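Local coordinates for protein-arginine-phosphatase (Geobacillus stearothermophilus, PDB 4PIC) that removes the phosphate from phosphoarginine residues in proteins, probably counteracting the arginine kinase McsB, and has almost no activity on phosphotyrosine peptides, at residues L22-V31 / I137-Q148. Residues are numbered along the deposited sequence; the frame is centred on the assembly and turned at random.
Sequences LLENKQLPGV and IDRLAEKLQTEQ
Gln145 and Gln148 bring their flat amides up to the type II turn 28-31: methyl CD2 of Leu28 lies over one face of the Gln145 amide, 3.6 Å from its NE2, and a water lies at the NE2 edge of Gln145 and the OE1 edge of Gln148. In this low molecular weight protein tyrosine phosphatase fold, with its central parallel sheet, the turn closes the connection from helix 15-25 into strand 31-37, and helix 123-150 packs beside it. The water accepts from Gln145 and donates to Gln148 and Pro29 O. Glycine suits position 30, where phi is positive and a CB would strike Gln148 NE2.

Further down, Val31 CG2 meets Leu144 CD1 at 4.0 Å. Ala141 is small enough for its CB to take both Leu28 CD1, at 3.7 Å, and Lys26 CD; Ile137 directs CD1 to Leu22 CB and, with CG2 anti to its backbone N, sets that methyl 3.8 Å from Leu23 CA. Lys26, bent at its last torsion (chi4 -67°), forms a salt bridge from NZ to Asp138 OD1 (2.6 Å), on the anti side and 29° out of the carboxylate plane. A methionine in place of Lys26 would probably leave the Asp138 carboxylate without its charged mate. An amide suits 148, accepting through OE1 while NE2 donates to Pro29 O at 3.1 Å, almost straight (167°), with that oxygen in the Gln148 amide plane.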
loop_
_atom_site.group_PDB
_atom_site.type_symbol
_atom_site.label_atom_id
_atom_site.label_comp_id
_atom_site.label_asym_id
_atom_site.label_seq_id
_atom_site.Cartn_x
_atom_site.Cartn_y
_atom_site.Cartn_z
ATOM N N LEU A 22 10.055 16.009 13.601
ATOM C CA LEU A 22 10.399 17.411 13.379
ATOM C C LEU A 22 9.280 18.322 13.847
ATOM O O LEU A 22 9.538 19.359 14.456
ATOM C CB LEU A 22 10.716 17.659 11.902
ATOM C CG LEU A 22 12.053 17.079 11.452
ATOM C CD1 LEU A 22 12.081 17.014 9.939
ATOM C CD2 LEU A 22 13.182 17.958 11.976
ATOM N N LEU A 23 8.036 17.949 13.581
ATOM C CA LEU A 23 6.932 18.820 13.974
ATOM C C LEU A 23 6.737 18.768 15.481
ATOM O O LEU A 23 6.560 19.811 16.124
ATOM C CB LEU A 23 5.639 18.447 13.235
ATOM C CG LEU A 23 4.393 19.270 13.584
ATOM C CD1 LEU A 23 4.655 20.761 13.375
ATOM C CD2 LEU A 23 3.191 18.790 12.769
ATOM N N GLU A 24 6.799 17.570 16.054
ATOM C CA GLU A 24 6.582 17.395 17.485
ATOM C C GLU A 24 7.645 18.136 18.284
ATOM O O GLU A 24 7.354 18.705 19.342
ATOM C CB GLU A 24 6.567 15.900 17.839
ATOM C CG GLU A 24 6.416 15.587 19.326
ATOM C CD GLU A 24 5.043 15.928 19.886
ATOM O OE1 GLU A 24 4.113 16.215 19.098
ATOM O OE2 GLU A 24 4.894 15.910 21.128
ATOM N N ASN A 25 8.866 18.170 17.759
ATOM C CA ASN A 25 9.955 18.870 18.443
ATOM C C ASN A 25 9.663 20.349 18.666
ATOM O O ASN A 25 10.193 20.953 19.598
ATOM C CB ASN A 25 11.271 18.728 17.679
ATOM C CG ASN A 25 12.479 18.980 18.557
ATOM O OD1 ASN A 25 12.570 18.459 19.670
ATOM N ND2 ASN A 25 13.410 19.775 18.062
ATOM N N LYS A 26 8.834 20.936 17.811
ATOM C CA LYS A 26 8.495 22.356 17.952
ATOM C C LYS A 26 7.546 22.631 19.113
ATOM O O LYS A 26 7.434 23.778 19.559
ATOM C CB LYS A 26 7.878 22.895 16.666
ATOM C CG LYS A 26 8.813 22.890 15.466
ATOM C CD LYS A 26 8.077 23.361 14.221
ATOM C CE LYS A 26 9.033 23.564 13.062
ATOM N NZ LYS A 26 9.958 24.709 13.325
ATOM N N GLN A 27 6.837 21.604 19.572
ATOM C CA GLN A 27 5.910 21.736 20.700
ATOM C C GLN A 27 4.934 22.892 20.491
ATOM O O GLN A 27 4.758 23.763 21.361
ATOM C CB GLN A 27 6.688 21.911 22.007
ATOM C CG GLN A 27 7.398 20.638 22.444
ATOM C CD GLN A 27 6.430 19.590 22.950
ATOM O OE1 GLN A 27 5.735 19.802 23.945
ATOM N NE2 GLN A 27 6.375 18.451 22.266
ATOM N N LEU A 28 4.318 22.921 19.316
ATOM C CA LEU A 28 3.382 23.991 19.001
ATOM C C LEU A 28 2.099 23.810 19.805
ATOM O O LEU A 28 1.485 22.748 19.764
ATOM C CB LEU A 28 3.045 23.988 17.511
ATOM C CG LEU A 28 4.172 24.056 16.487
ATOM C CD1 LEU A 28 3.572 23.946 15.085
ATOM C CD2 LEU A 28 4.984 25.333 16.639
ATOM N N PRO A 29 1.686 24.852 20.543
ATOM C CA PRO A 29 0.405 24.772 21.256
ATOM C C PRO A 29 -0.741 24.469 20.294
ATOM O O PRO A 29 -0.761 25.004 19.189
ATOM C CB PRO A 29 0.243 26.187 21.835
ATOM C CG PRO A 29 1.634 26.691 21.978
ATOM C CD PRO A 29 2.414 26.104 20.830
ATOM N N GLY A 30 -1.673 23.613 20.698
ATOM C CA GLY A 30 -2.841 23.345 19.880
ATOM C C GLY A 30 -2.589 22.419 18.699
ATOM O O GLY A 30 -3.448 22.284 17.831
ATOM N N VAL A 31 -1.416 21.793 18.663
ATOM C CA VAL A 31 -1.067 20.886 17.568
ATOM C C VAL A 31 -0.667 19.526 18.115
ATOM O O VAL A 31 0.237 19.424 18.943
ATOM C CB VAL A 31 0.089 21.466 16.707
ATOM C CG1 VAL A 31 0.527 20.454 15.627
ATOM C CG2 VAL A 31 -0.307 22.802 16.083
ATOM N N ILE A 137 8.224 21.749 7.203
ATOM C CA ILE A 137 7.594 21.726 8.512
ATOM C C ILE A 137 7.698 23.086 9.201
ATOM O O ILE A 137 6.791 23.492 9.943
ATOM C CB ILE A 137 8.119 20.554 9.339
ATOM C CG1 ILE A 137 7.547 19.267 8.729
ATOM C CG2 ILE A 137 7.729 20.669 10.798
ATOM C CD1 ILE A 137 8.118 18.038 9.303
ATOM N N ASP A 138 8.773 23.820 8.917
ATOM C CA ASP A 138 8.862 25.204 9.366
ATOM C C ASP A 138 7.723 26.008 8.739
ATOM O O ASP A 138 7.052 26.787 9.425
ATOM C CB ASP A 138 10.219 25.823 9.004
ATOM C CG ASP A 138 11.348 25.328 9.887
ATOM O OD1 ASP A 138 11.073 24.697 10.928
ATOM O OD2 ASP A 138 12.522 25.590 9.546
ATOM N N ARG A 139 7.486 25.814 7.443
ATOM C CA ARG A 139 6.402 26.535 6.774
ATOM C C ARG A 139 5.051 26.088 7.305
ATOM O O ARG A 139 4.134 26.895 7.450
ATOM C CB ARG A 139 6.428 26.329 5.258
ATOM C CG ARG A 139 7.788 26.472 4.610
ATOM C CD ARG A 139 8.061 27.829 4.004
ATOM N NE ARG A 139 9.318 27.786 3.254
ATOM C CZ ARG A 139 10.177 28.795 3.161
ATOM N NH1 ARG A 139 9.921 29.945 3.767
ATOM N NH2 ARG A 139 11.294 28.652 2.457
ATOM N N LEU A 140 4.918 24.798 7.588
ATOM C CA LEU A 140 3.693 24.280 8.179
ATOM C C LEU A 140 3.410 24.928 9.530
ATOM O O LEU A 140 2.278 25.358 9.793
ATOM C CB LEU A 140 3.804 22.767 8.346
ATOM C CG LEU A 140 2.625 22.094 9.040
ATOM C CD1 LEU A 140 1.404 22.249 8.174
ATOM C CD2 LEU A 140 2.932 20.621 9.245
ATOM N N ALA A 141 4.437 25.013 10.374
ATOM C CA ALA A 141 4.292 25.650 11.682
ATOM C C ALA A 141 3.805 27.085 11.535
ATOM O O ALA A 141 2.872 27.517 12.220
ATOM C CB ALA A 141 5.602 25.613 12.441
ATOM N N GLU A 142 4.437 27.819 10.628
ATOM C CA GLU A 142 4.056 29.205 10.386
ATOM C C GLU A 142 2.621 29.320 9.900
ATOM O O GLU A 142 1.879 30.209 10.328
ATOM C CB GLU A 142 5.005 29.853 9.382
ATOM C CG GLU A 142 6.429 29.984 9.884
ATOM C CD GLU A 142 7.341 30.650 8.875
ATOM O OE1 GLU A 142 7.180 30.387 7.661
ATOM O OE2 GLU A 142 8.217 31.434 9.299
ATOM N N LYS A 143 2.229 28.419 9.009
ATOM C CA LYS A 143 0.875 28.414 8.462
ATOM C C LYS A 143 -0.158 28.173 9.559
ATOM O O LYS A 143 -1.140 28.911 9.666
ATOM C CB LYS A 143 0.752 27.364 7.355
ATOM C CG LYS A 143 -0.620 27.301 6.689
ATOM C CD LYS A 143 -0.678 26.168 5.668
ATOM C CE LYS A 143 -2.084 25.971 5.120
ATOM N NZ LYS A 143 -2.480 27.021 4.145
ATOM N N LEU A 144 0.065 27.167 10.396
ATOM C CA LEU A 144 -0.904 26.834 11.441
ATOM C C LEU A 144 -0.993 27.944 12.484
ATOM O O LEU A 144 -2.087 28.357 12.875
ATOM C CB LEU A 144 -0.549 25.517 12.135
ATOM C CG LEU A 144 -0.420 24.265 11.266
ATOM C CD1 LEU A 144 -0.186 23.034 12.125
ATOM C CD2 LEU A 144 -1.634 24.080 10.388
ATOM N N GLN A 145 0.156 28.443 12.924
ATOM C CA GLN A 145 0.164 29.485 13.949
ATOM C C GLN A 145 -0.409 30.805 13.445
ATOM O O GLN A 145 -1.037 31.549 14.209
ATOM C CB GLN A 145 1.568 29.678 14.509
ATOM C CG GLN A 145 2.052 28.458 15.296
ATOM C CD GLN A 145 3.250 28.760 16.169
ATOM O OE1 GLN A 145 4.208 29.388 15.723
ATOM N NE2 GLN A 145 3.201 28.309 17.418
ATOM N N THR A 146 -0.181 31.117 12.174
ATOM C CA THR A 146 -0.795 32.304 11.584
ATOM C C THR A 146 -2.323 32.198 11.627
ATOM O O THR A 146 -3.014 33.173 11.954
ATOM C CB THR A 146 -0.334 32.532 10.133
ATOM O OG1 THR A 146 1.070 32.819 10.104
ATOM C CG2 THR A 146 -1.111 33.681 9.487
ATOM N N GLU A 147 -2.853 31.021 11.302
ATOM C CA GLU A 147 -4.292 30.794 11.358
ATOM C C GLU A 147 -4.805 30.902 12.787
ATOM O O GLU A 147 -5.823 31.553 13.043
ATOM C CB GLU A 147 -4.651 29.425 10.773
ATOM C CG GLU A 147 -6.151 29.189 10.612
ATOM C CD GLU A 147 -6.854 28.790 11.909
ATOM O OE1 GLU A 147 -8.048 29.141 12.067
ATOM O OE2 GLU A 147 -6.220 28.128 12.766
ATOM N N GLN A 148 -4.099 30.280 13.720
ATOM C CA GLN A 148 -4.501 30.321 15.118
ATOM C C GLN A 148 -4.568 31.754 15.645
ATOM O O GLN A 148 -5.527 32.129 16.326
ATOM C CB GLN A 148 -3.516 29.536 15.973
ATOM C CG GLN A 148 -3.517 28.039 15.715
ATOM C CD GLN A 148 -2.425 27.345 16.491
ATOM O OE1 GLN A 148 -1.288 27.817 16.531
ATOM N NE2 GLN A 148 -2.766 26.228 17.130
HETATM O O HOH W 1 0.745 26.944 17.994
#